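Local coordinates for 2-hydroxy-3-oxopropionate reductase (Polaromonas sp. JS666, PDB 4DLL), which probably catalyses the NAD(P)H-dependent reduction of 2-hydroxy-3-oxopropionate (tartronate semialdehyde) to glycerate, at residues 57-62 / 75-80. Numbering follows the deposited sequence.
Sequences LQVWNR and ATIHEQ. With SO4 (sulfate ion), chain C.
T76 N donates to L57 O, V59 N to T76 O and H78 N to V59 O, the parallel pairing that joins the first and last strands of a beta-alpha-beta unit in the Rossmann-type nucleotide-binding domain. Strand 76-78 is the outermost of its sheet within the chain; on its other side, strand 56-60 bonds to strand 33-37. On one face Q58, whose long flexible amide can fold back, bends at chi2 (-59°) and brings OE1 toward the neighbouring strand. There H78, whose imidazole offers an N-H at its ring edge, gives a nearly straight bond (174°) from NE2 to a lone pair of Q58 OE1 at 3.0 Å, in the amide plane, with the two planes 65° apart. A leucine in place of H78 would probably leave Q58 OE1 without this donor and its amide freer to turn. The other face suits small and branched apolar groups: I77 CD1 lies 3.7 Å from V59 CB, V59 CG2 meets A75 CB, and L70 of the crossover helix 64-71 covers both V59 and I77. Back on the Q58 face, W60 sends its indole away from its own backbone N, bringing NE1 into a weak bond with E79 O (2.9 Å); A84 of helix 81-85 touches both W60 and H78. Just past strand 56-60, a water accepts from N61 N and donates to H78 O. N61 ND2 bonds to T63 O. Nearby, where Rossmann-type dehydrogenases commonly hold the cofactor's adenosine ribose and phosphates, a sulfate, probably from the crystallisation liquor, accepts from T39 N and, 2.9 Å from its O3, R62 N.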
loop_
_atom_site.group_PDB
_atom_site.type_symbol
_atom_site.label_atom_id
_atom_site.label_comp_id
_atom_site.label_asym_id
_atom_site.label_seq_id
_atom_site.Cartn_x
_atom_site.Cartn_y
_atom_site.Cartn_z
ATOM N N LEU A 57 5.103 29.398 22.665
ATOM C CA LEU A 57 6.025 28.818 21.719
ATOM C C LEU A 57 7.230 29.689 21.465
ATOM O O LEU A 57 7.064 30.864 21.129
ATOM C CB LEU A 57 5.274 28.565 20.404
ATOM C CG LEU A 57 6.071 27.859 19.307
ATOM C CD1 LEU A 57 6.425 26.414 19.736
ATOM C CD2 LEU A 57 5.294 27.930 17.961
ATOM N N GLN A 58 8.423 29.101 21.626
ATOM C CA GLN A 58 9.684 29.731 21.219
ATOM C C GLN A 58 10.220 28.956 20.042
ATOM O O GLN A 58 10.025 27.749 19.951
ATOM C CB GLN A 58 10.752 29.683 22.326
ATOM C CG GLN A 58 10.312 29.960 23.777
ATOM C CD GLN A 58 9.670 31.348 23.966
ATOM O OE1 GLN A 58 10.158 32.375 23.433
ATOM N NE2 GLN A 58 8.565 31.379 24.708
ATOM N N VAL A 59 10.922 29.646 19.157
ATOM C CA VAL A 59 11.413 29.067 17.945
ATOM C C VAL A 59 12.851 29.519 17.687
ATOM O O VAL A 59 13.167 30.652 17.927
ATOM C CB VAL A 59 10.551 29.539 16.717
ATOM C CG1 VAL A 59 11.105 28.940 15.407
ATOM C CG2 VAL A 59 9.092 29.167 16.876
ATOM N N TRP A 60 13.716 28.637 17.218
ATOM C CA TRP A 60 14.955 29.034 16.572
ATOM C C TRP A 60 14.897 28.403 15.179
ATOM O O TRP A 60 14.520 27.252 15.042
ATOM C CB TRP A 60 16.166 28.521 17.362
ATOM C CG TRP A 60 17.422 28.675 16.601
ATOM C CD1 TRP A 60 18.184 29.819 16.482
ATOM C CD2 TRP A 60 18.049 27.680 15.782
ATOM N NE1 TRP A 60 19.249 29.586 15.631
ATOM C CE2 TRP A 60 19.200 28.286 15.196
ATOM C CE3 TRP A 60 17.756 26.340 15.485
ATOM C CZ2 TRP A 60 20.073 27.582 14.349
ATOM C CZ3 TRP A 60 18.620 25.640 14.654
ATOM C CH2 TRP A 60 19.770 26.270 14.081
ATOM N N ASN A 61 15.205 29.148 14.126
ATOM C CA ASN A 61 15.133 28.560 12.813
ATOM C C ASN A 61 16.058 29.343 11.865
ATOM O O ASN A 61 16.703 30.264 12.315
ATOM C CB ASN A 61 13.683 28.462 12.332
ATOM C CG ASN A 61 13.136 29.781 11.831
ATOM O OD1 ASN A 61 13.350 30.821 12.424
ATOM N ND2 ASN A 61 12.447 29.740 10.719
ATOM N N ARG A 62 16.112 28.950 10.595
ATOM C CA ARG A 62 17.111 29.419 9.653
ATOM C C ARG A 62 16.457 30.128 8.478
ATOM O O ARG A 62 17.135 30.570 7.570
ATOM C CB ARG A 62 17.938 28.226 9.141
ATOM C CG ARG A 62 18.720 27.503 10.248
ATOM C CD ARG A 62 19.594 26.315 9.716
ATOM N NE ARG A 62 18.849 25.035 9.601
ATOM C CZ ARG A 62 17.759 24.727 10.299
ATOM N NH1 ARG A 62 17.284 25.580 11.201
ATOM N NH2 ARG A 62 17.149 23.574 10.077
ATOM N N ALA A 75 4.573 33.183 18.369
ATOM C CA ALA A 75 5.862 32.596 18.710
ATOM C C ALA A 75 6.973 33.646 18.894
ATOM O O ALA A 75 7.001 34.634 18.171
ATOM C CB ALA A 75 6.252 31.581 17.634
ATOM N N THR A 76 7.884 33.417 19.838
ATOM C CA THR A 76 9.043 34.265 20.001
ATOM C C THR A 76 10.235 33.637 19.266
ATOM O O THR A 76 10.629 32.500 19.548
ATOM C CB THR A 76 9.440 34.456 21.506
ATOM O OG1 THR A 76 8.293 34.821 22.275
ATOM C CG2 THR A 76 10.547 35.550 21.662
ATOM N N ILE A 77 10.836 34.388 18.358
ATOM C CA ILE A 77 11.972 33.874 17.610
ATOM C C ILE A 77 13.285 34.279 18.281
ATOM O O ILE A 77 13.408 35.391 18.756
ATOM C CB ILE A 77 11.901 34.325 16.160
ATOM C CG1 ILE A 77 10.447 34.292 15.641
ATOM C CG2 ILE A 77 12.842 33.546 15.269
ATOM C CD1 ILE A 77 9.706 32.977 15.602
ATOM N N HIS A 78 14.261 33.381 18.347
ATOM C CA HIS A 78 15.579 33.711 18.907
ATOM C C HIS A 78 16.663 33.543 17.848
ATOM O O HIS A 78 16.533 32.711 16.946
ATOM C CB HIS A 78 15.856 32.868 20.144
ATOM C CG HIS A 78 14.778 32.977 21.169
ATOM N ND1 HIS A 78 14.935 33.689 22.339
ATOM C CD2 HIS A 78 13.499 32.520 21.174
ATOM C CE1 HIS A 78 13.810 33.639 23.037
ATOM N NE2 HIS A 78 12.920 32.939 22.350
ATOM N N GLU A 79 17.707 34.357 17.924
ATOM C CA GLU A 79 18.817 34.246 16.958
ATOM C C GLU A 79 19.675 32.982 17.249
ATOM O O GLU A 79 20.128 32.313 16.324
ATOM C CB GLU A 79 19.660 35.551 16.931
ATOM C CG GLU A 79 20.860 35.565 15.947
ATOM C CD GLU A 79 20.456 35.586 14.466
ATOM O OE1 GLU A 79 19.222 35.700 14.151
ATOM O OE2 GLU A 79 21.385 35.484 13.608
ATOM N N GLN A 80 19.853 32.665 18.540
ATOM C CA GLN A 80 20.642 31.504 19.006
ATOM C C GLN A 80 19.708 30.446 19.606
ATOM O O GLN A 80 18.808 30.764 20.394
ATOM C CB GLN A 80 21.664 31.932 20.067
ATOM C CG GLN A 80 22.907 32.627 19.544
ATOM C CD GLN A 80 23.737 33.211 20.685
ATOM O OE1 GLN A 80 23.435 33.019 21.874
ATOM N NE2 GLN A 80 24.790 33.937 20.327
HETATM S S SO4 C . 13.970 26.012 9.074
HETATM O O1 SO4 C . 13.570 24.604 9.096
HETATM O O2 SO4 C . 12.727 26.763 8.869
HETATM O O3 SO4 C . 14.734 26.368 10.278
HETATM O O4 SO4 C . 14.866 26.241 7.951
HETATM O O HOH W 1 16.365 32.133 14.460
#